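Local coordinates for protein DNA ligase (Aquifex aeolicus, PDB 3QWU) that probably seals nucleic acid strands in an ATP-dependent manner through an adenylation domain of the ligase family, and binds adenosine and calcium, at residues T305-R311 with Y343-D349; G58-L62 with N257-R261; F49-Y54 with F157-N163. All coordinates share one frame; numbering follows the deposited sequence.

Interaction 1: T305-R311 with Y343-D349; sequences TFTCKFR and YWRLEFD
With CG of Phe-348 between its backbone N and carbonyl carbon (chi1 71°), its ring comes in against CB of Phe-306, whose own CG lies anti to the carbonyl carbon. That CB rests over the Phe-348 face, 3.9 Å from the centroid; the two rings are nearly parallel (15°) but slid apart, centroids 5.4 Å from each other. A bend at chi3 of Lys-309 (90°) lays the lysine end over one face of Tyr-343: CE is 3.5 Å and NZ 4.0 Å from the ring centroid, a CH-pi contact merging into a cation-pi one. The phenol OH bonds to Asp-114 of helix 106-115. Arg-345 folds back to present its guanidinium face to Lys-309 CG, and salt bridges to Glu-137 and Glu-340 probably balance the arginine's charge and so ease its nearness to the lysine. At the far end, Thr-305 OG1 donates to Asp-349 OD1 (2.5 Å); the other carboxylate oxygen of Asp-349, OD2, forms a salt bridge with Arg-335. Paired backbone bonds link Phe-306 with Phe-348, Cys-308 with Leu-346 and Phe-310 with Trp-344. This is the three-stranded antiparallel sheet of the ligase C-terminal region, an OB-clan family, its mainly apolar face covered by helix 313-325 and its polar face opposite.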
loop_
_atom_site.group_PDB
_atom_site.type_symbol
_atom_site.label_atom_id
_atom_site.label_comp_id
_atom_site.label_asym_id
_atom_site.label_seq_id
_atom_site.Cartn_x
_atom_site.Cartn_y
_atom_site.Cartn_z
ATOM N N THR A 305 -19.146 -12.480 -6.155
ATOM C CA THR A 305 -20.580 -12.628 -6.416
ATOM C C THR A 305 -21.338 -12.190 -5.175
ATOM O O THR A 305 -20.939 -12.508 -4.082
ATOM C CB THR A 305 -20.975 -14.108 -6.853
ATOM O OG1 THR A 305 -20.436 -14.398 -8.167
ATOM C CG2 THR A 305 -22.508 -14.308 -6.909
ATOM N N PHE A 306 -22.425 -11.451 -5.365
ATOM C CA PHE A 306 -23.320 -10.990 -4.282
ATOM C C PHE A 306 -24.706 -11.502 -4.498
ATOM O O PHE A 306 -25.105 -11.637 -5.658
ATOM C CB PHE A 306 -23.370 -9.473 -4.268
ATOM C CG PHE A 306 -22.092 -8.876 -3.859
ATOM C CD1 PHE A 306 -21.048 -8.787 -4.746
ATOM C CD2 PHE A 306 -21.898 -8.452 -2.581
ATOM C CE1 PHE A 306 -19.839 -8.262 -4.352
ATOM C CE2 PHE A 306 -20.703 -7.900 -2.202
ATOM C CZ PHE A 306 -19.674 -7.824 -3.070
ATOM N N THR A 307 -25.434 -11.809 -3.423
ATOM C CA THR A 307 -26.816 -12.272 -3.571
ATOM C C THR A 307 -27.744 -11.625 -2.558
ATOM O O THR A 307 -27.420 -11.517 -1.405
ATOM C CB THR A 307 -26.941 -13.829 -3.506
ATOM O OG1 THR A 307 -28.321 -14.220 -3.706
ATOM C CG2 THR A 307 -26.477 -14.384 -2.169
ATOM N N CYS A 308 -28.898 -11.158 -2.982
ATOM C CA CYS A 308 -29.806 -10.471 -2.051
ATOM C C CYS A 308 -31.237 -10.492 -2.577
ATOM O O CYS A 308 -31.468 -10.843 -3.728
ATOM C CB CYS A 308 -29.304 -9.060 -1.777
ATOM S SG CYS A 308 -29.135 -8.049 -3.279
ATOM N N LYS A 309 -32.188 -10.172 -1.698
ATOM C CA LYS A 309 -33.659 -10.359 -1.917
ATOM C C LYS A 309 -34.445 -9.054 -1.888
ATOM O O LYS A 309 -34.218 -8.238 -1.006
ATOM C CB LYS A 309 -34.213 -11.132 -0.743
ATOM C CG LYS A 309 -34.589 -12.500 -0.976
ATOM C CD LYS A 309 -34.757 -13.188 0.399
ATOM C CE LYS A 309 -36.180 -13.070 0.935
ATOM N NZ LYS A 309 -36.403 -13.726 2.259
ATOM N N PHE A 310 -35.411 -8.882 -2.767
ATOM C CA PHE A 310 -36.241 -7.689 -2.720
ATOM C C PHE A 310 -37.709 -8.026 -2.728
ATOM O O PHE A 310 -38.100 -9.018 -3.306
ATOM C CB PHE A 310 -36.023 -6.762 -3.905
ATOM C CG PHE A 310 -34.642 -6.306 -4.073
ATOM C CD1 PHE A 310 -33.655 -7.189 -4.470
ATOM C CD2 PHE A 310 -34.328 -4.965 -3.918
ATOM C CE1 PHE A 310 -32.347 -6.756 -4.660
ATOM C CE2 PHE A 310 -33.031 -4.503 -4.136
ATOM C CZ PHE A 310 -32.028 -5.396 -4.488
ATOM N N ARG A 311 -38.505 -7.160 -2.109
ATOM C CA ARG A 311 -39.965 -7.175 -2.222
ATOM C C ARG A 311 -40.405 -6.639 -3.591
ATOM O O ARG A 311 -41.375 -7.145 -4.171
ATOM C CB ARG A 311 -40.587 -6.360 -1.093
ATOM C CG ARG A 311 -40.062 -6.812 0.280
ATOM C CD ARG A 311 -40.850 -6.273 1.421
ATOM N NE ARG A 311 -42.054 -7.064 1.644
ATOM C CZ ARG A 311 -42.979 -6.795 2.567
ATOM N NH1 ARG A 311 -44.041 -7.592 2.664
ATOM N NH2 ARG A 311 -42.850 -5.746 3.380
ATOM N N TYR A 343 -40.399 -12.789 -2.919
ATOM C CA TYR A 343 -39.306 -11.846 -3.161
ATOM C C TYR A 343 -38.689 -12.084 -4.517
ATOM O O TYR A 343 -38.705 -13.195 -5.038
ATOM C CB TYR A 343 -38.225 -11.988 -2.097
ATOM C CG TYR A 343 -38.727 -11.699 -0.711
ATOM C CD1 TYR A 343 -38.642 -10.422 -0.166
ATOM C CD2 TYR A 343 -39.306 -12.701 0.058
ATOM C CE1 TYR A 343 -39.128 -10.146 1.125
ATOM C CE2 TYR A 343 -39.788 -12.434 1.374
ATOM C CZ TYR A 343 -39.696 -11.151 1.898
ATOM O OH TYR A 343 -40.185 -10.881 3.168
ATOM N N TRP A 344 -38.166 -11.013 -5.095
ATOM C CA TRP A 344 -37.274 -11.098 -6.239
ATOM C C TRP A 344 -35.841 -11.385 -5.753
ATOM O O TRP A 344 -35.284 -10.595 -4.995
ATOM C CB TRP A 344 -37.353 -9.798 -7.010
ATOM C CG TRP A 344 -38.657 -9.685 -7.669
ATOM C CD1 TRP A 344 -39.818 -9.168 -7.143
ATOM C CD2 TRP A 344 -38.983 -10.156 -8.974
ATOM N NE1 TRP A 344 -40.834 -9.264 -8.064
ATOM C CE2 TRP A 344 -40.354 -9.871 -9.192
ATOM C CE3 TRP A 344 -38.246 -10.788 -9.990
ATOM C CZ2 TRP A 344 -41.002 -10.186 -10.382
ATOM C CZ3 TRP A 344 -38.897 -11.102 -11.187
ATOM C CH2 TRP A 344 -40.263 -10.802 -11.370
ATOM N N ARG A 345 -35.262 -12.516 -6.149
ATOM C CA ARG A 345 -33.867 -12.816 -5.808
ATOM C C ARG A 345 -32.886 -12.171 -6.802
ATOM O O ARG A 345 -33.047 -12.320 -8.021
ATOM C CB ARG A 345 -33.637 -14.322 -5.759
ATOM C CG ARG A 345 -32.202 -14.729 -5.779
ATOM C CD ARG A 345 -31.503 -14.297 -4.547
ATOM N NE ARG A 345 -32.020 -15.000 -3.392
ATOM C CZ ARG A 345 -31.571 -14.857 -2.159
ATOM N NH1 ARG A 345 -30.597 -13.997 -1.882
ATOM N NH2 ARG A 345 -32.119 -15.564 -1.188
ATOM N N LEU A 346 -31.912 -11.418 -6.295
ATOM C CA LEU A 346 -30.869 -10.844 -7.154
ATOM C C LEU A 346 -29.511 -11.465 -6.854
ATOM O O LEU A 346 -29.114 -11.597 -5.689
ATOM C CB LEU A 346 -30.757 -9.346 -6.988
ATOM C CG LEU A 346 -29.695 -8.656 -7.850
ATOM C CD1 LEU A 346 -30.028 -8.735 -9.348
ATOM C CD2 LEU A 346 -29.596 -7.229 -7.392
ATOM N N GLU A 347 -28.809 -11.847 -7.915
ATOM C CA GLU A 347 -27.418 -12.278 -7.805
ATOM C C GLU A 347 -26.640 -11.464 -8.788
ATOM O O GLU A 347 -27.063 -11.326 -9.920
ATOM C CB GLU A 347 -27.233 -13.760 -8.185
ATOM C CG GLU A 347 -27.877 -14.781 -7.270
ATOM C CD GLU A 347 -27.438 -16.208 -7.589
ATOM O OE1 GLU A 347 -26.389 -16.412 -8.244
ATOM O OE2 GLU A 347 -28.153 -17.140 -7.161
ATOM N N PHE A 348 -25.486 -10.950 -8.392
ATOM C CA PHE A 348 -24.697 -10.173 -9.334
ATOM C C PHE A 348 -23.215 -10.219 -9.022
ATOM O O PHE A 348 -22.804 -10.540 -7.903
ATOM C CB PHE A 348 -25.214 -8.720 -9.422
ATOM C CG PHE A 348 -24.935 -7.897 -8.205
ATOM C CD1 PHE A 348 -25.842 -7.847 -7.156
ATOM C CD2 PHE A 348 -23.765 -7.124 -8.115
ATOM C CE1 PHE A 348 -25.580 -7.065 -6.010
ATOM C CE2 PHE A 348 -23.503 -6.343 -6.982
ATOM C CZ PHE A 348 -24.388 -6.325 -5.925
ATOM N N ASP A 349 -22.432 -9.883 -10.046
ATOM C CA ASP A 349 -21.007 -9.900 -9.960
ATOM C C ASP A 349 -20.414 -8.482 -9.928
ATOM O O ASP A 349 -20.865 -7.600 -10.670
ATOM C CB ASP A 349 -20.471 -10.687 -11.154
ATOM C CG ASP A 349 -20.779 -12.200 -11.059
ATOM O OD1 ASP A 349 -21.130 -12.715 -9.951
ATOM O OD2 ASP A 349 -20.619 -12.896 -12.098
#

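Interaction 2: G58-L62 with N257-R261; sequences GRIFL and NRILR
The guanidinium of Arg-261 is sandwiched: NE of Arg-59 lies over the centre of one face, CG of Arg-258 covers the opposite face toward the rim, and CZ of Phe-61 meets an edge. The two guanidinium groups of Arg-59 and Arg-261 stack flat, centres 3.5 Å apart and planes at 17°. Phe-61 in turn offers a face to CG of Arg-261, 3.9 Å from the ring centroid, and its edge to the carbonyl oxygen of Leu-260; ring and guanidinium planes stand almost perpendicular. Asn-257, one helical turn earlier, fixes the rotation of the arginine: its OD1 accepts a bond from NH2 of Arg-261 at 2.9 Å and a weak one from NE, while NH1 goes to Asn-236. A water donates to Phe-61 O (2.9 Å) and to Arg-261 O (2.7 Å), tying the loop after strand 58-60 to helix 254-269. Beyond that strand the sheet runs on into the second subunit, whose Leu-362 packs on Phe-61. Arg-59 also lies close to Lys-229 of the adenosine pocket. So much positive charge gathered near a bound nucleoside, with Arg-261 alone held by amide oxygens, is consistent with a site prepared for the phosphates of ATP.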
loop_
_atom_site.group_PDB
_atom_site.type_symbol
_atom_site.label_atom_id
_atom_site.label_comp_id
_atom_site.label_asym_id
_atom_site.label_seq_id
_atom_site.Cartn_x
_atom_site.Cartn_y
_atom_site.Cartn_z
ATOM N N GLY A 58 -12.880 7.751 15.440
ATOM C CA GLY A 58 -11.468 7.411 15.493
ATOM C C GLY A 58 -11.193 6.018 16.060
ATOM O O GLY A 58 -12.033 5.403 16.744
ATOM N N ARG A 59 -10.007 5.535 15.748
ATOM C CA ARG A 59 -9.548 4.224 16.071
ATOM C C ARG A 59 -8.419 4.403 17.057
ATOM O O ARG A 59 -7.535 5.189 16.807
ATOM C CB ARG A 59 -9.021 3.569 14.776
ATOM C CG ARG A 59 -9.161 2.030 14.676
ATOM C CD ARG A 59 -8.938 1.443 13.245
ATOM N NE ARG A 59 -10.159 1.008 12.509
ATOM C CZ ARG A 59 -10.622 1.613 11.389
ATOM N NH1 ARG A 59 -11.709 1.149 10.782
ATOM N NH2 ARG A 59 -10.023 2.707 10.847
ATOM N N ILE A 60 -8.459 3.700 18.185
ATOM C CA ILE A 60 -7.268 3.520 19.003
ATOM C C ILE A 60 -6.621 2.188 18.651
ATOM O O ILE A 60 -7.312 1.172 18.329
ATOM C CB ILE A 60 -7.505 3.550 20.552
ATOM C CG1 ILE A 60 -8.688 2.698 20.987
ATOM C CG2 ILE A 60 -7.698 4.940 21.023
ATOM C CD1 ILE A 60 -9.014 2.754 22.521
ATOM N N PHE A 61 -5.294 2.176 18.761
ATOM C CA PHE A 61 -4.468 1.009 18.414
ATOM C C PHE A 61 -3.975 0.305 19.668
ATOM O O PHE A 61 -3.612 -0.882 19.608
ATOM C CB PHE A 61 -3.264 1.434 17.576
ATOM C CG PHE A 61 -3.586 1.769 16.115
ATOM C CD1 PHE A 61 -4.585 2.695 15.774
ATOM C CD2 PHE A 61 -2.819 1.198 15.091
ATOM C CE1 PHE A 61 -4.862 2.994 14.415
ATOM C CE2 PHE A 61 -3.069 1.485 13.736
ATOM C CZ PHE A 61 -4.097 2.400 13.398
ATOM N N LEU A 62 -3.932 1.023 20.790
ATOM C CA LEU A 62 -3.500 0.431 22.075
ATOM C C LEU A 62 -4.720 0.495 22.928
ATOM O O LEU A 62 -5.326 1.545 23.077
ATOM C CB LEU A 62 -2.327 1.188 22.713
ATOM C CG LEU A 62 -0.946 0.882 22.124
ATOM C CD1 LEU A 62 0.183 1.749 22.728
ATOM C CD2 LEU A 62 -0.608 -0.590 22.315
ATOM N N ASN A 257 -1.458 0.885 7.905
ATOM C CA ASN A 257 -2.559 1.028 8.836
ATOM C C ASN A 257 -3.064 -0.274 9.402
ATOM O O ASN A 257 -3.136 -0.416 10.603
ATOM C CB ASN A 257 -3.707 1.785 8.188
ATOM C CG ASN A 257 -4.561 2.453 9.191
ATOM O OD1 ASN A 257 -5.494 1.855 9.732
ATOM N ND2 ASN A 257 -4.225 3.715 9.494
ATOM N N ARG A 258 -3.429 -1.222 8.550
ATOM C CA ARG A 258 -3.932 -2.498 9.077
ATOM C C ARG A 258 -2.839 -3.389 9.707
ATOM O O ARG A 258 -3.093 -4.126 10.648
ATOM C CB ARG A 258 -4.788 -3.208 8.043
ATOM C CG ARG A 258 -6.305 -2.847 8.200
ATOM C CD ARG A 258 -7.129 -3.212 7.007
ATOM N NE ARG A 258 -8.460 -2.601 7.076
ATOM C CZ ARG A 258 -8.752 -1.355 6.721
ATOM N NH1 ARG A 258 -7.819 -0.530 6.230
ATOM N NH2 ARG A 258 -10.006 -0.930 6.867
ATOM N N ILE A 259 -1.608 -3.233 9.226
ATOM C CA ILE A 259 -0.467 -3.912 9.789
ATOM C C ILE A 259 -0.083 -3.333 11.140
ATOM O O ILE A 259 0.164 -4.082 12.082
ATOM C CB ILE A 259 0.747 -3.862 8.821
ATOM C CG1 ILE A 259 0.409 -4.688 7.579
ATOM C CG2 ILE A 259 1.970 -4.392 9.496
ATOM C CD1 ILE A 259 1.014 -4.170 6.305
ATOM N N LEU A 260 -0.009 -1.999 11.220
ATOM C CA LEU A 260 0.180 -1.342 12.501
ATOM C C LEU A 260 -0.883 -1.745 13.526
ATOM O O LEU A 260 -0.605 -1.765 14.708
ATOM C CB LEU A 260 0.242 0.194 12.362
ATOM C CG LEU A 260 1.665 0.724 12.049
ATOM C CD1 LEU A 260 1.739 2.225 11.757
ATOM C CD2 LEU A 260 2.532 0.381 13.185
ATOM N N ARG A 261 -2.103 -2.011 13.102
ATOM C CA ARG A 261 -3.101 -2.475 14.075
ATOM C C ARG A 261 -2.685 -3.824 14.658
ATOM O O ARG A 261 -2.751 -4.033 15.837
ATOM C CB ARG A 261 -4.464 -2.610 13.448
ATOM C CG ARG A 261 -5.160 -1.289 13.216
ATOM C CD ARG A 261 -6.425 -1.581 12.306
ATOM N NE ARG A 261 -6.793 -0.450 11.437
ATOM C CZ ARG A 261 -7.833 -0.459 10.642
ATOM N NH1 ARG A 261 -8.653 -1.518 10.583
ATOM N NH2 ARG A 261 -8.087 0.611 9.943
HETATM O O HOH W 1 -4.446 -2.510 17.319
#

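Interaction 3: F49-Y54 with F157-N163; sequences FIIWGY and FDFMKKN. With ADN (adenosine), chain C.
Residues 49-54 and 157-163 run roughly antiparallel, their end-to-end directions 143° apart, and come closest at Ile-50 and Asn-163. Strand 50-51 ends the small N-terminal sheet, whereas 157-163 lies on strand 153-161 of the RNA ligase (adenylation) family region, where Phe-157 and Asp-158 form a classic beta bulge opposite Cys-130; the inner ends supply Tyr-54 and Phe-157 to the adenosine pocket. At the outer end Asn-163 clasps Ile-50 twice: its N donates to Ile-50 O (2.7 Å), and its OD1 accepts from Ile-50 N (2.9 Å), which approaches from well above the amide carbonyl plane. The extended Lys-162 chain crosses one face of Phe-49, with CE 3.6 Å from the ring centroid, and carries NZ on to the carbonyl oxygens of Pro-125 and Lys-90. In the middle, Met-160 CE nestles against Trp-52 CB, while SD lies obliquely beside the Tyr-54 ring as a Met-aromatic contact. Tyr-54, its CG anti to the backbone N (chi1 -164°), reaches to the bulge, where the edge of Phe-157 points at its face, planes at 80°. A leucine here lacks the hydroxyl and the ring face, and would probably leave Asp-158 OD2 without this donor and the Phe-157 ring freer to turn against the adenine. CD1 of Phe-157 lies 3.4 Å from adenosine C2, and Tyr-54 OH meets the anti lone pair of Asp-158 OD2 at 2.6 Å.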
loop_
_atom_site.group_PDB
_atom_site.type_symbol
_atom_site.label_atom_id
_atom_site.label_comp_id
_atom_site.label_asym_id
_atom_site.label_seq_id
_atom_site.Cartn_x
_atom_site.Cartn_y
_atom_site.Cartn_z
ATOM N N PHE A 49 -36.068 19.076 5.748
ATOM C CA PHE A 49 -35.092 18.818 6.799
ATOM C C PHE A 49 -33.731 18.348 6.300
ATOM O O PHE A 49 -33.603 17.904 5.162
ATOM C CB PHE A 49 -35.614 17.773 7.790
ATOM C CG PHE A 49 -36.168 16.556 7.148
ATOM C CD1 PHE A 49 -37.550 16.447 6.913
ATOM C CD2 PHE A 49 -35.318 15.505 6.776
ATOM C CE1 PHE A 49 -38.074 15.313 6.317
ATOM C CE2 PHE A 49 -35.823 14.358 6.174
ATOM C CZ PHE A 49 -37.196 14.239 5.944
ATOM N N ILE A 50 -32.732 18.466 7.180
ATOM C CA ILE A 50 -31.422 17.909 6.948
ATOM C C ILE A 50 -31.198 16.598 7.775
ATOM O O ILE A 50 -31.601 16.483 8.949
ATOM C CB ILE A 50 -30.307 18.920 7.219
ATOM C CG1 ILE A 50 -30.475 20.120 6.276
ATOM C CG2 ILE A 50 -28.924 18.223 7.045
ATOM C CD1 ILE A 50 -29.709 21.367 6.700
ATOM N N ILE A 51 -30.620 15.606 7.108
ATOM C CA ILE A 51 -30.232 14.378 7.767
ATOM C C ILE A 51 -28.741 14.482 7.773
ATOM O O ILE A 51 -28.103 14.400 6.718
ATOM C CB ILE A 51 -30.697 13.102 7.038
ATOM C CG1 ILE A 51 -32.194 13.169 6.695
ATOM C CG2 ILE A 51 -30.390 11.889 7.916
ATOM C CD1 ILE A 51 -33.125 12.938 7.896
ATOM N N TRP A 52 -28.183 14.726 8.954
ATOM C CA TRP A 52 -26.744 14.891 9.055
ATOM C C TRP A 52 -26.096 13.538 8.829
ATOM O O TRP A 52 -26.690 12.503 9.135
ATOM C CB TRP A 52 -26.323 15.531 10.386
ATOM C CG TRP A 52 -26.565 17.016 10.383
ATOM C CD1 TRP A 52 -27.746 17.668 10.671
ATOM C CD2 TRP A 52 -25.624 18.037 10.057
ATOM N NE1 TRP A 52 -27.583 19.026 10.548
ATOM C CE2 TRP A 52 -26.289 19.277 10.170
ATOM C CE3 TRP A 52 -24.283 18.032 9.691
ATOM C CZ2 TRP A 52 -25.643 20.488 9.928
ATOM C CZ3 TRP A 52 -23.647 19.234 9.450
ATOM C CH2 TRP A 52 -24.318 20.436 9.567
ATOM N N GLY A 53 -24.927 13.599 8.198
ATOM C CA GLY A 53 -24.064 12.455 7.954
ATOM C C GLY A 53 -23.594 11.831 9.257
ATOM O O GLY A 53 -23.523 12.511 10.256
ATOM N N TYR A 54 -23.325 10.524 9.244
ATOM C CA TYR A 54 -22.821 9.847 10.448
ATOM C C TYR A 54 -21.381 10.221 10.521
ATOM O O TYR A 54 -20.696 10.127 9.521
ATOM C CB TYR A 54 -22.968 8.322 10.395
ATOM C CG TYR A 54 -22.817 7.714 11.750
ATOM C CD1 TYR A 54 -21.624 7.140 12.147
ATOM C CD2 TYR A 54 -23.852 7.705 12.620
ATOM C CE1 TYR A 54 -21.472 6.571 13.410
ATOM C CE2 TYR A 54 -23.727 7.114 13.874
ATOM C CZ TYR A 54 -22.525 6.580 14.264
ATOM O OH TYR A 54 -22.427 6.015 15.483
ATOM N N PHE A 157 -27.629 1.210 16.745
ATOM C CA PHE A 157 -26.553 1.619 17.640
ATOM C C PHE A 157 -26.600 3.115 17.977
ATOM O O PHE A 157 -25.847 3.594 18.860
ATOM C CB PHE A 157 -25.178 1.256 17.038
ATOM C CG PHE A 157 -24.894 1.874 15.696
ATOM C CD1 PHE A 157 -24.629 3.208 15.562
ATOM C CD2 PHE A 157 -24.908 1.111 14.545
ATOM C CE1 PHE A 157 -24.396 3.744 14.260
ATOM C CE2 PHE A 157 -24.688 1.668 13.293
ATOM C CZ PHE A 157 -24.452 2.972 13.157
ATOM N N ASP A 158 -27.430 3.889 17.278
ATOM C CA ASP A 158 -27.545 5.316 17.624
ATOM C C ASP A 158 -28.887 5.916 17.153
ATOM O O ASP A 158 -29.591 5.327 16.311
ATOM C CB ASP A 158 -26.306 6.125 17.088
ATOM C CG ASP A 158 -25.092 6.162 18.102
ATOM O OD1 ASP A 158 -25.329 6.403 19.328
ATOM O OD2 ASP A 158 -23.913 5.972 17.667
ATOM N N PHE A 159 -29.256 7.044 17.753
ATOM C CA PHE A 159 -30.283 7.904 17.192
ATOM C C PHE A 159 -29.697 9.283 17.021
ATOM O O PHE A 159 -28.933 9.761 17.857
ATOM C CB PHE A 159 -31.509 8.039 18.097
ATOM C CG PHE A 159 -32.281 6.768 18.297
ATOM C CD1 PHE A 159 -33.197 6.358 17.373
ATOM C CD2 PHE A 159 -32.114 6.009 19.449
ATOM C CE1 PHE A 159 -33.906 5.203 17.579
ATOM C CE2 PHE A 159 -32.851 4.831 19.653
ATOM C CZ PHE A 159 -33.705 4.420 18.711
ATOM N N MET A 160 -30.025 9.888 15.898
ATOM C CA MET A 160 -29.746 11.255 15.649
ATOM C C MET A 160 -31.095 11.887 15.536
ATOM O O MET A 160 -32.093 11.200 15.703
ATOM C CB MET A 160 -28.924 11.380 14.379
ATOM C CG MET A 160 -27.495 10.887 14.591
ATOM S SD MET A 160 -26.432 10.953 13.142
ATOM C CE MET A 160 -26.140 12.728 12.916
ATOM N N LYS A 161 -31.128 13.179 15.245
ATOM C CA LYS A 161 -32.348 13.922 15.077
ATOM C C LYS A 161 -32.273 14.750 13.800
ATOM O O LYS A 161 -31.253 15.305 13.494
ATOM C CB LYS A 161 -32.538 14.878 16.293
ATOM C CG LYS A 161 -33.380 14.299 17.452
ATOM C CD LYS A 161 -33.503 15.217 18.715
ATOM C CE LYS A 161 -34.878 15.014 19.423
ATOM N NZ LYS A 161 -34.879 15.220 20.928
ATOM N N LYS A 162 -33.373 14.887 13.088
ATOM C CA LYS A 162 -33.408 15.769 11.929
ATOM C C LYS A 162 -32.877 17.172 12.265
ATOM O O LYS A 162 -33.211 17.748 13.321
ATOM C CB LYS A 162 -34.856 15.926 11.390
ATOM C CG LYS A 162 -35.312 14.801 10.435
ATOM C CD LYS A 162 -36.834 14.779 10.289
ATOM C CE LYS A 162 -37.332 13.519 9.557
ATOM N NZ LYS A 162 -38.797 13.340 9.728
ATOM N N ASN A 163 -32.100 17.727 11.350
ATOM C CA ASN A 163 -31.594 19.099 11.497
ATOM C C ASN A 163 -30.555 19.283 12.625
ATOM O O ASN A 163 -30.328 20.406 13.045
ATOM C CB ASN A 163 -32.750 20.093 11.729
ATOM C CG ASN A 163 -33.809 20.031 10.654
ATOM O OD1 ASN A 163 -33.489 20.115 9.485
ATOM N ND2 ASN A 163 -35.081 19.919 11.046
HETATM O "O5'" ADN C . -17.123 4.149 11.636
HETATM C "C5'" ADN C . -17.536 3.021 12.408
HETATM C "C4'" ADN C . -18.657 2.288 11.681
HETATM O "O4'" ADN C . -18.977 1.020 12.330
HETATM C "C3'" ADN C . -19.940 3.107 11.699
HETATM O "O3'" ADN C . -20.096 4.007 10.605
HETATM C "C2'" ADN C . -21.045 2.056 11.751
HETATM O "O2'" ADN C . -21.621 1.863 10.470
HETATM C "C1'" ADN C . -20.393 0.760 12.228
HETATM N N9 ADN C . -20.866 0.301 13.544
HETATM C C8 ADN C . -21.098 -0.998 13.844
HETATM N N7 ADN C . -21.519 -1.161 15.121
HETATM C C5 ADN C . -21.519 0.088 15.654
HETATM C C6 ADN C . -21.818 0.630 16.983
HETATM N N6 ADN C . -22.213 -0.248 17.948
HETATM N N1 ADN C . -21.747 1.985 17.166
HETATM C C2 ADN C . -21.338 2.809 16.158
HETATM N N3 ADN C . -21.010 2.362 14.912
HETATM C C4 ADN C . -21.100 1.046 14.619
#

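In the fold
Followed from the N terminus, the chain opens interaction 3 at 49-54 and, almost at once, interaction 2 at 58-62. Interaction 3 closes first, at 157-163, bringing the end strand of the small N-terminal sheet onto the edge strand of the sheet beside the adenosine. Interaction 2 closes only at 257-261, where the edge strand 58-60 of the mixed sheet and the turn after it meet a helix of the C-terminal region; the two loops therefore cross. Interaction 1 follows in series, within the C-terminal sheet. Its nearest atoms stay about 15 Å from interaction 2 and 19 Å from interaction 3, while interactions 2 and 3, adjoining only in sequence, flank the nucleoside.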